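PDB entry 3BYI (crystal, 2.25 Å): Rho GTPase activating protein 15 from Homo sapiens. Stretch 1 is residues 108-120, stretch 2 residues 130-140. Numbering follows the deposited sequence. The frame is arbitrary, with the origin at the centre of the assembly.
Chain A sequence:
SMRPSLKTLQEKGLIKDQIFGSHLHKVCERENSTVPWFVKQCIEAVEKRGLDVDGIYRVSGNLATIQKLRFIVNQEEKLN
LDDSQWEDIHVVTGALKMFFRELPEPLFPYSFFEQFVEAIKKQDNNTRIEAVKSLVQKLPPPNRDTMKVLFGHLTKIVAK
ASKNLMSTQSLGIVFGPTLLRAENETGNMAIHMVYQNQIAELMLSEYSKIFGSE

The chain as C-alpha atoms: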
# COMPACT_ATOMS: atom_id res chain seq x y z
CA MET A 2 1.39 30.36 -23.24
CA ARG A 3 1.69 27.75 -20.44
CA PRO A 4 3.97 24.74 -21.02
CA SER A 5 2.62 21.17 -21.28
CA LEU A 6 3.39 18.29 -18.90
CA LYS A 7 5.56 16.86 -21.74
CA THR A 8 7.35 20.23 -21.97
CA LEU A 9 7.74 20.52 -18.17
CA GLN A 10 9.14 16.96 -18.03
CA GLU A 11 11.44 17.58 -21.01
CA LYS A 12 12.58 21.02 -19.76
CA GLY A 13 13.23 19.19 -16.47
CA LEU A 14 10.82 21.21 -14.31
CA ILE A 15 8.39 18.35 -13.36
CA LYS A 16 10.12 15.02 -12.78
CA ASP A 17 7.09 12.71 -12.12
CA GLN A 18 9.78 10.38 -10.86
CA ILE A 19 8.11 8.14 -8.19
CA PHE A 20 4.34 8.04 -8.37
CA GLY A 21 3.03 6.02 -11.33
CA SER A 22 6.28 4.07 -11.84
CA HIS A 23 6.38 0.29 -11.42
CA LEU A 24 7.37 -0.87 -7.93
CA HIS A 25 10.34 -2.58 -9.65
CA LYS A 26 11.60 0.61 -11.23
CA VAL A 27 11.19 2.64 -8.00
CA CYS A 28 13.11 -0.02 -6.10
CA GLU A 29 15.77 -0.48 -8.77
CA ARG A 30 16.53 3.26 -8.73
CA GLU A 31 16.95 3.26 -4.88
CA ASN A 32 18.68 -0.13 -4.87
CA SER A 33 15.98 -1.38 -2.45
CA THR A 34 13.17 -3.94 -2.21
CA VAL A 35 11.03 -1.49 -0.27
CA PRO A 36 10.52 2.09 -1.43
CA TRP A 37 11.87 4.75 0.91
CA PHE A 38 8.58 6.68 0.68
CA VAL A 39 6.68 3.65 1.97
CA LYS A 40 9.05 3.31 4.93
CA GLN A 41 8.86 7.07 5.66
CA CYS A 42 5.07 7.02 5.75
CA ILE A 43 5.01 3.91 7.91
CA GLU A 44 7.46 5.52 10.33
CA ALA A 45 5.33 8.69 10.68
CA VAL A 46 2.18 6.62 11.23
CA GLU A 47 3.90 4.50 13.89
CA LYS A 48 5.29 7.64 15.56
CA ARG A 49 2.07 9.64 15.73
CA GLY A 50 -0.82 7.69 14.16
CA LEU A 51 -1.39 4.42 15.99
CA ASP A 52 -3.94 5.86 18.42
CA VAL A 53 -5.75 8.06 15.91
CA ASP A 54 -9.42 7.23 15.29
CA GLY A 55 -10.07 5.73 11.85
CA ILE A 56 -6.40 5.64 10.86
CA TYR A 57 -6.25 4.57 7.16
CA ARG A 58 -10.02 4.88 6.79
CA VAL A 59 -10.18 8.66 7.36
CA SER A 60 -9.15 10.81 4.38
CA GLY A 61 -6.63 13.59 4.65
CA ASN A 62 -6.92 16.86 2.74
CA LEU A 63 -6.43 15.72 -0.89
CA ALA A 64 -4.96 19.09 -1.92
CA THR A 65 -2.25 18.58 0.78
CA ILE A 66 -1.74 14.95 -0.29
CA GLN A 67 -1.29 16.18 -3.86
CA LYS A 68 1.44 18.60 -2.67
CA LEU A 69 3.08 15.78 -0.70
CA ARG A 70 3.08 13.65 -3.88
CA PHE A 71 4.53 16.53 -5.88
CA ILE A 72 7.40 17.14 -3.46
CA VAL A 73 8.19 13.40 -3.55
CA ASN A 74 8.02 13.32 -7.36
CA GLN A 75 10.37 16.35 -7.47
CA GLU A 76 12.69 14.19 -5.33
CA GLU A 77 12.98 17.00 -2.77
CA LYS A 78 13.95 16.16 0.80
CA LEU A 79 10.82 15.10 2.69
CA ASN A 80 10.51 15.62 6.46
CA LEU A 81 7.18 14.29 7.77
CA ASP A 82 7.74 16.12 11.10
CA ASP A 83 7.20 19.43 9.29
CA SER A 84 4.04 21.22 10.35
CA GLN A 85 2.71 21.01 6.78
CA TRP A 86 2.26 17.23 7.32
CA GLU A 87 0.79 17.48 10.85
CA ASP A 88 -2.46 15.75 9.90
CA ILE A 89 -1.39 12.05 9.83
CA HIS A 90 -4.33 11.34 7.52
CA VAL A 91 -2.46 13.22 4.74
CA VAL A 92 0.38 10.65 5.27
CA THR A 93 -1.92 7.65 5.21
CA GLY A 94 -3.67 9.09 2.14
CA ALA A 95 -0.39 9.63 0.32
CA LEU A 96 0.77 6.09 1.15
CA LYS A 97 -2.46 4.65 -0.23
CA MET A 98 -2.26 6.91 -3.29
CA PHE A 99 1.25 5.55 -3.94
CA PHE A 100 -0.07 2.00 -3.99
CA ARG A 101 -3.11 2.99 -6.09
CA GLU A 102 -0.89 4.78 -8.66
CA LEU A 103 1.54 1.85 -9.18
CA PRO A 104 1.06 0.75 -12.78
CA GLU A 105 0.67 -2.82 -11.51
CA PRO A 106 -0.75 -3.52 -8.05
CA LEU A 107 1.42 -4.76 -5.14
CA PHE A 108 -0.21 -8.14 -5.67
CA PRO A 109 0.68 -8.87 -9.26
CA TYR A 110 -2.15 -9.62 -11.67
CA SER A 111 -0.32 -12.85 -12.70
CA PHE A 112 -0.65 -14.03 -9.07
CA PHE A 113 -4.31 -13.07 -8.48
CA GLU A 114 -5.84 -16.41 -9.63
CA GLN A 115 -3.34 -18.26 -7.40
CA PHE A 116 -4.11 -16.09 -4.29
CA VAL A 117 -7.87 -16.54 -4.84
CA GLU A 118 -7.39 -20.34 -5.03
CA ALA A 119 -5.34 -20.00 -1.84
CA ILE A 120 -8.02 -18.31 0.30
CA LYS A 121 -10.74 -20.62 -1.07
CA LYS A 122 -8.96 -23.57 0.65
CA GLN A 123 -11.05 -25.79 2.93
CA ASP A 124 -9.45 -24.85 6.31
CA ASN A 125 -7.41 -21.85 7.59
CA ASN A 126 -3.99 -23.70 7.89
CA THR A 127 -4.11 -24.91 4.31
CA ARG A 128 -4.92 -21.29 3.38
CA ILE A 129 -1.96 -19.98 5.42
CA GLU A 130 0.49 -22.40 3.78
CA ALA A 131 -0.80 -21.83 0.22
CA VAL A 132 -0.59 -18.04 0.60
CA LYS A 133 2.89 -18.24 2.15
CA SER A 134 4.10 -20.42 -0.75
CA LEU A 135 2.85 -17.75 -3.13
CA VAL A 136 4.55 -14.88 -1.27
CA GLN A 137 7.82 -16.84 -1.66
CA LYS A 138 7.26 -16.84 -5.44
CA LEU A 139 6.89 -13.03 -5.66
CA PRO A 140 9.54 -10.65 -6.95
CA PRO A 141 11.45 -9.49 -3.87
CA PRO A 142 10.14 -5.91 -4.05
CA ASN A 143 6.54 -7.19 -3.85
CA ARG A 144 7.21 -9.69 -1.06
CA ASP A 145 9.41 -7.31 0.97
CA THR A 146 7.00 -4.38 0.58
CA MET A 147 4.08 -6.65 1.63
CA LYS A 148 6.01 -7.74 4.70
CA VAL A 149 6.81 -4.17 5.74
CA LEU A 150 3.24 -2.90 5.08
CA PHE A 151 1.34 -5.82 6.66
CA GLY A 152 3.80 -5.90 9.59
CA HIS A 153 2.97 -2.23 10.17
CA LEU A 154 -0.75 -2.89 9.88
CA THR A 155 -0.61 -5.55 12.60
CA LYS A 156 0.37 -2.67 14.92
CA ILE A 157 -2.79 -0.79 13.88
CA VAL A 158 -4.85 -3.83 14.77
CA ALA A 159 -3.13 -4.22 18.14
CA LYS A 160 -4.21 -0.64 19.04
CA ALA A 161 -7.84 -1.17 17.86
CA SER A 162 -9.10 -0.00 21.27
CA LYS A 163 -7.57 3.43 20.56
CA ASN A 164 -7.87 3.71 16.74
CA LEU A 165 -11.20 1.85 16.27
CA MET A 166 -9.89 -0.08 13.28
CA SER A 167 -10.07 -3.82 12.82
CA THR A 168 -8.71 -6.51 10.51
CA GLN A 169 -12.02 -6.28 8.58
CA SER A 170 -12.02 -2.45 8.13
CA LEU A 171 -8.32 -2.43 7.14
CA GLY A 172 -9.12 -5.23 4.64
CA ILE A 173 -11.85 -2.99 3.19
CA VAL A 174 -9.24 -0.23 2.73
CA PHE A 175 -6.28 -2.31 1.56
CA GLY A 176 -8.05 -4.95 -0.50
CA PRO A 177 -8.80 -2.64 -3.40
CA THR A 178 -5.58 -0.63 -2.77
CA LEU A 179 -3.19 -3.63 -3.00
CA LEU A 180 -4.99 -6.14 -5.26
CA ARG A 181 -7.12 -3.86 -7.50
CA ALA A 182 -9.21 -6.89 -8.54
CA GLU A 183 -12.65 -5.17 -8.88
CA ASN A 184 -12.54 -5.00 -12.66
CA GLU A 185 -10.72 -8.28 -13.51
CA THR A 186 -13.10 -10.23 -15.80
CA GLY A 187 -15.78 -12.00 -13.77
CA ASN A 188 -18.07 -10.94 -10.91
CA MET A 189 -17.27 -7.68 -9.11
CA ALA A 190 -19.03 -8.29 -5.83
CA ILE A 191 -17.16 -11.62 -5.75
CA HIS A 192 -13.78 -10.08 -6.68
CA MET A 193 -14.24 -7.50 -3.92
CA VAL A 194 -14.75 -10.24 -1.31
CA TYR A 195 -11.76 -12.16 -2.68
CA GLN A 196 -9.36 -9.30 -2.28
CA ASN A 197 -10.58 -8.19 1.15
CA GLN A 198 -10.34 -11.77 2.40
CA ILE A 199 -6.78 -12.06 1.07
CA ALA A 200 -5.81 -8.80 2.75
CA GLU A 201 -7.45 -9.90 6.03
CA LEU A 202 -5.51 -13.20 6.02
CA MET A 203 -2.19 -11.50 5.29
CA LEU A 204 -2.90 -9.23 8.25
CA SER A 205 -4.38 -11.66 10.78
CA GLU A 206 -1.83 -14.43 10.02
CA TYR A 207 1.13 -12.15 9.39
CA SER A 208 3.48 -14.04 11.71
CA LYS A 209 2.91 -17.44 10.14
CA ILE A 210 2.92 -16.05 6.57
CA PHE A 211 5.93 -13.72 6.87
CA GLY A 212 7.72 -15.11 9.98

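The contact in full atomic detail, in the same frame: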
# COMPACT_ATOMS: atom_id res chain seq x y z
N PHE A 108 0.07 -6.75 -5.37
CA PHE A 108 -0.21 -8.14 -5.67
C PHE A 108 -0.28 -8.25 -7.18
O PHE A 108 -1.26 -7.75 -7.79
CB PHE A 108 -1.57 -8.53 -5.07
CG PHE A 108 -1.55 -8.69 -3.58
CD1 PHE A 108 -1.46 -7.58 -2.73
CD2 PHE A 108 -1.63 -9.95 -3.02
CE1 PHE A 108 -1.44 -7.73 -1.36
CE2 PHE A 108 -1.59 -10.11 -1.65
CZ PHE A 108 -1.51 -9.00 -0.82
N PRO A 109 0.74 -8.87 -7.82
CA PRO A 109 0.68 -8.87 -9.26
C PRO A 109 -0.55 -9.59 -9.81
O PRO A 109 -1.00 -10.61 -9.27
CB PRO A 109 1.99 -9.57 -9.68
CG PRO A 109 2.89 -9.46 -8.45
CD PRO A 109 1.94 -9.58 -7.32
N TYR A 110 -1.07 -9.03 -10.89
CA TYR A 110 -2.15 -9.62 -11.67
C TYR A 110 -1.88 -11.10 -12.01
O TYR A 110 -2.79 -11.93 -11.97
CB TYR A 110 -2.32 -8.85 -13.01
CG TYR A 110 -2.67 -7.36 -12.97
CD1 TYR A 110 -3.85 -6.91 -12.39
CD2 TYR A 110 -1.84 -6.41 -13.62
CE1 TYR A 110 -4.19 -5.55 -12.39
CE2 TYR A 110 -2.17 -5.04 -13.64
CZ TYR A 110 -3.35 -4.61 -13.02
OH TYR A 110 -3.68 -3.26 -13.00
N SER A 111 -0.64 -11.44 -12.40
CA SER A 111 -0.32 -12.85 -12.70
C SER A 111 -0.55 -13.78 -11.49
O SER A 111 -0.89 -14.94 -11.66
CB SER A 111 1.10 -13.01 -13.24
OG SER A 111 2.09 -12.50 -12.38
N PHE A 112 -0.41 -13.25 -10.27
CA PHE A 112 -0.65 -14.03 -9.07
C PHE A 112 -2.11 -14.10 -8.59
O PHE A 112 -2.46 -14.96 -7.79
CB PHE A 112 0.21 -13.50 -7.93
CG PHE A 112 1.65 -13.89 -8.02
CD1 PHE A 112 2.47 -13.39 -9.02
CD2 PHE A 112 2.20 -14.75 -7.07
CE1 PHE A 112 3.82 -13.75 -9.09
CE2 PHE A 112 3.52 -15.13 -7.14
CZ PHE A 112 4.34 -14.63 -8.14
N PHE A 113 -2.96 -13.20 -9.07
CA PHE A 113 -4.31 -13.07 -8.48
C PHE A 113 -5.11 -14.40 -8.46
O PHE A 113 -5.68 -14.77 -7.41
CB PHE A 113 -5.10 -11.96 -9.19
CG PHE A 113 -6.47 -11.75 -8.61
CD1 PHE A 113 -6.62 -11.32 -7.30
CD2 PHE A 113 -7.61 -12.03 -9.36
CE1 PHE A 113 -7.89 -11.15 -6.74
CE2 PHE A 113 -8.87 -11.86 -8.81
CZ PHE A 113 -9.02 -11.44 -7.50
N GLU A 114 -5.14 -15.12 -9.58
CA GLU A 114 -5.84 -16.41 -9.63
C GLU A 114 -5.30 -17.38 -8.58
O GLU A 114 -6.08 -18.09 -7.94
CB GLU A 114 -5.78 -17.04 -11.03
N GLN A 115 -3.98 -17.37 -8.37
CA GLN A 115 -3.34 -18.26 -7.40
C GLN A 115 -3.69 -17.91 -5.97
O GLN A 115 -3.85 -18.83 -5.17
CB GLN A 115 -1.80 -18.29 -7.56
CG GLN A 115 -1.23 -19.25 -8.67
CD GLN A 115 0.32 -19.11 -8.87
OE1 GLN A 115 1.09 -19.88 -8.28
NE2 GLN A 115 0.78 -18.12 -9.69
N PHE A 116 -3.73 -16.61 -5.65
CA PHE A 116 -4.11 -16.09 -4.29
C PHE A 116 -5.58 -16.35 -3.97
O PHE A 116 -5.92 -16.68 -2.83
CB PHE A 116 -3.86 -14.57 -4.15
CG PHE A 116 -2.42 -14.18 -3.79
CD1 PHE A 116 -1.59 -13.59 -4.73
CD2 PHE A 116 -1.91 -14.42 -2.52
CE1 PHE A 116 -0.26 -13.24 -4.41
CE2 PHE A 116 -0.61 -14.06 -2.19
CZ PHE A 116 0.22 -13.47 -3.13
N VAL A 117 -6.44 -16.17 -4.97
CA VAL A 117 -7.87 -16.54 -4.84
C VAL A 117 -8.05 -18.02 -4.54
O VAL A 117 -8.82 -18.36 -3.65
CB VAL A 117 -8.70 -16.20 -6.12
CG1 VAL A 117 -10.11 -16.80 -6.03
CG2 VAL A 117 -8.77 -14.71 -6.32
N GLU A 118 -7.38 -18.90 -5.31
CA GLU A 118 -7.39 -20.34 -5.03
C GLU A 118 -6.93 -20.61 -3.60
O GLU A 118 -7.47 -21.51 -2.92
CB GLU A 118 -6.44 -21.11 -5.96
CG GLU A 118 -6.93 -21.33 -7.38
CD GLU A 118 -5.98 -22.23 -8.21
OE1 GLU A 118 -4.96 -22.71 -7.65
OE2 GLU A 118 -6.26 -22.46 -9.41
N ALA A 119 -5.91 -19.86 -3.18
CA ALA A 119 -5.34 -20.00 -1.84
C ALA A 119 -6.34 -19.72 -0.74
O ALA A 119 -6.47 -20.53 0.17
CB ALA A 119 -4.09 -19.13 -1.66
N ILE A 120 -7.05 -18.58 -0.79
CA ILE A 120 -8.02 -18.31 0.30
C ILE A 120 -9.29 -19.15 0.23
O ILE A 120 -10.01 -19.24 1.23
CB ILE A 120 -8.46 -16.82 0.48
CG1 ILE A 120 -8.92 -16.22 -0.85
CG2 ILE A 120 -7.37 -16.07 1.22
CD1 ILE A 120 -9.81 -15.01 -0.66
N GLU A 130 -0.60 -21.78 4.54
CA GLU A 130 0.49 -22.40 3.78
C GLU A 130 0.49 -22.06 2.28
O GLU A 130 1.54 -21.73 1.73
CB GLU A 130 0.47 -23.90 4.00
CG GLU A 130 0.96 -24.34 5.40
CD GLU A 130 2.45 -23.99 5.66
OE1 GLU A 130 3.31 -24.18 4.75
OE2 GLU A 130 2.75 -23.53 6.79
N ALA A 131 -0.67 -22.12 1.65
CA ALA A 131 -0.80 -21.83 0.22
C ALA A 131 -0.39 -20.40 -0.11
O ALA A 131 0.33 -20.16 -1.09
CB ALA A 131 -2.23 -22.08 -0.26
N VAL A 132 -0.84 -19.47 0.74
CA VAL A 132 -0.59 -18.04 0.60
C VAL A 132 0.88 -17.70 0.84
O VAL A 132 1.43 -16.83 0.15
CB VAL A 132 -1.49 -17.22 1.55
CG1 VAL A 132 -0.88 -15.87 1.83
CG2 VAL A 132 -2.92 -17.08 0.95
N LYS A 133 1.49 -18.39 1.80
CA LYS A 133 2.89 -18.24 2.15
C LYS A 133 3.83 -18.75 1.05
O LYS A 133 4.88 -18.12 0.76
CB LYS A 133 3.18 -18.98 3.47
CG LYS A 133 4.64 -19.03 3.85
CD LYS A 133 4.86 -19.84 5.11
CE LYS A 133 6.29 -19.66 5.58
NZ LYS A 133 6.68 -20.71 6.53
N SER A 134 3.45 -19.88 0.45
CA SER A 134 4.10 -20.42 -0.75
C SER A 134 4.12 -19.36 -1.84
O SER A 134 5.16 -19.13 -2.47
CB SER A 134 3.32 -21.61 -1.31
OG SER A 134 3.29 -22.67 -0.39
N LEU A 135 2.96 -18.74 -2.06
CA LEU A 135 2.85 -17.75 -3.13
C LEU A 135 3.69 -16.51 -2.86
O LEU A 135 4.27 -15.98 -3.78
CB LEU A 135 1.39 -17.37 -3.37
CG LEU A 135 0.64 -18.27 -4.32
CD1 LEU A 135 -0.83 -17.94 -4.23
CD2 LEU A 135 1.19 -18.11 -5.75
N VAL A 136 3.72 -16.04 -1.62
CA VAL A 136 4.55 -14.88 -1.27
C VAL A 136 6.02 -15.16 -1.58
O VAL A 136 6.74 -14.27 -2.06
CB VAL A 136 4.36 -14.46 0.23
CG1 VAL A 136 5.48 -13.47 0.70
CG2 VAL A 136 2.97 -13.88 0.43
N GLN A 137 6.46 -16.40 -1.32
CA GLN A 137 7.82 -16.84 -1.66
C GLN A 137 8.09 -16.88 -3.17
O GLN A 137 9.23 -16.88 -3.59
CB GLN A 137 8.13 -18.21 -1.01
CG GLN A 137 8.39 -18.12 0.52
CD GLN A 137 8.24 -19.45 1.29
OE1 GLN A 137 7.70 -20.44 0.78
NE2 GLN A 137 8.69 -19.45 2.55
N LYS A 138 7.05 -16.91 -4.00
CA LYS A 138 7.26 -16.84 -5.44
C LYS A 138 7.30 -15.40 -5.98
O LYS A 138 7.65 -15.20 -7.11
CB LYS A 138 6.22 -17.68 -6.20
CG LYS A 138 6.25 -19.18 -5.89
CD LYS A 138 5.05 -19.91 -6.53
CE LYS A 138 4.93 -21.36 -6.04
NZ LYS A 138 4.32 -21.47 -4.65
N LEU A 139 6.95 -14.42 -5.16
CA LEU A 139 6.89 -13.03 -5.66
C LEU A 139 8.26 -12.40 -5.95
O LEU A 139 9.28 -12.83 -5.41
CB LEU A 139 6.18 -12.15 -4.66
CG LEU A 139 4.68 -12.31 -4.49
CD1 LEU A 139 4.32 -11.72 -3.13
CD2 LEU A 139 3.92 -11.64 -5.63
N PRO A 140 8.28 -11.36 -6.79
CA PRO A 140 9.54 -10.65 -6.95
C PRO A 140 9.88 -9.98 -5.61
O PRO A 140 8.98 -9.51 -4.90
CB PRO A 140 9.22 -9.62 -8.03
CG PRO A 140 7.96 -10.05 -8.65
CD PRO A 140 7.21 -10.75 -7.59

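The two stretches pack as antiparallel helices: the N-to-C directions of 110-120 and 130-138 differ by 159°, and the axes approach to 8.7 Å. No hydrogen bond crosses between them. The 559 Å² buried, counted over both sides, is held by apolar packing and by two CH-pi contacts, while the backbone hydrogen bonds between these residues lie within one stretch or the other.

Glu130, at the start of stretch 2, lies out of reach of stretch 1, and its carbonyl is used locally: Ser134 OG donates to Glu130 O at 2.9 Å. Contact begins with Ala131, whose CA-to-CB bond points toward the other helix. Ala131 CB lies 3.8 Å from Ala119 CB, and the two CA atoms are 5.3 Å apart. Backbones this near leave little room between them, and a methyl group on each side fills it.

Val132 points sideways and is buried. Val132 CG2 reaches Ala119 CB at 3.5 Å, so the Ala119 methyl touches two successive residues of stretch 2. Val132 CG1 is turned to the Phe116 ring, 4.4 Å from CE2, a looser approach. With chi1 at 157° (t), Val132 CG2 also comes within 4.5 Å of Phe116 CD2, so both methyls border the Phe116 ring. Lys133 points away and Ser134 is out of reach, as expected for the far side of a helix.

Leu135 is the centre of the contact, with 101 Å² covered by stretch 1, more than any other residue. It points toward stretch 1 and sits as a knob among Phe112, Gln115, Phe116 and Ala119, spread over two turns of the partner helix. Leu135 CD1 and CD2 both rest against Gln115, each 3.5 Å from Gln115 CB. Beyond that, Leu135 CD2 lies 3.7 Å from Phe112 CD2 and 3.1 Å from Gln115 OE1, a close touch between a methyl and an amide oxygen. Leu135 CD1 lies 3.5 Å from the backbone Phe116 N and 4.3 Å from Ala119 CB; it also stands over the face of the Phe116 ring, 4.2 Å from the centroid and 16° off the normal. A branched aliphatic residue suits this site because its two methyls can meet both aromatic rings.

Val136 points away and contributes only at the margin, its CG2 lying 4.4 Å from Phe116 CE2 at the ring edge. Gln137 makes no contact. Lys138 starts toward stretch 1, with CB 3.8 Å from Phe112 CE2, but its end leads away, and NZ makes a weak hydrogen bond to Ser134 O at 3.3 Å. The aliphatic part can therefore cover the ring's surroundings while the amine stays outside the apolar contact. Lys138 O approaches Phe112 CZ at 3.5 Å, near the ring plane.

Leu139 closes the interface. Its CA-to-CB bond runs sideways, yet the side chain's end comes nearer: Leu139 CD2 sits 3.7 Å from the Phe112 ring centroid, only 6° off the normal, and 3.3 Å from Pro109 CD. The same methyl thus bridges the proline and the aromatic face, while Leu139 CD1 reaches the Phe116 edge, 4.5 Å from CZ. Beyond it, Pro140 occupies the N-cap position of the next helix.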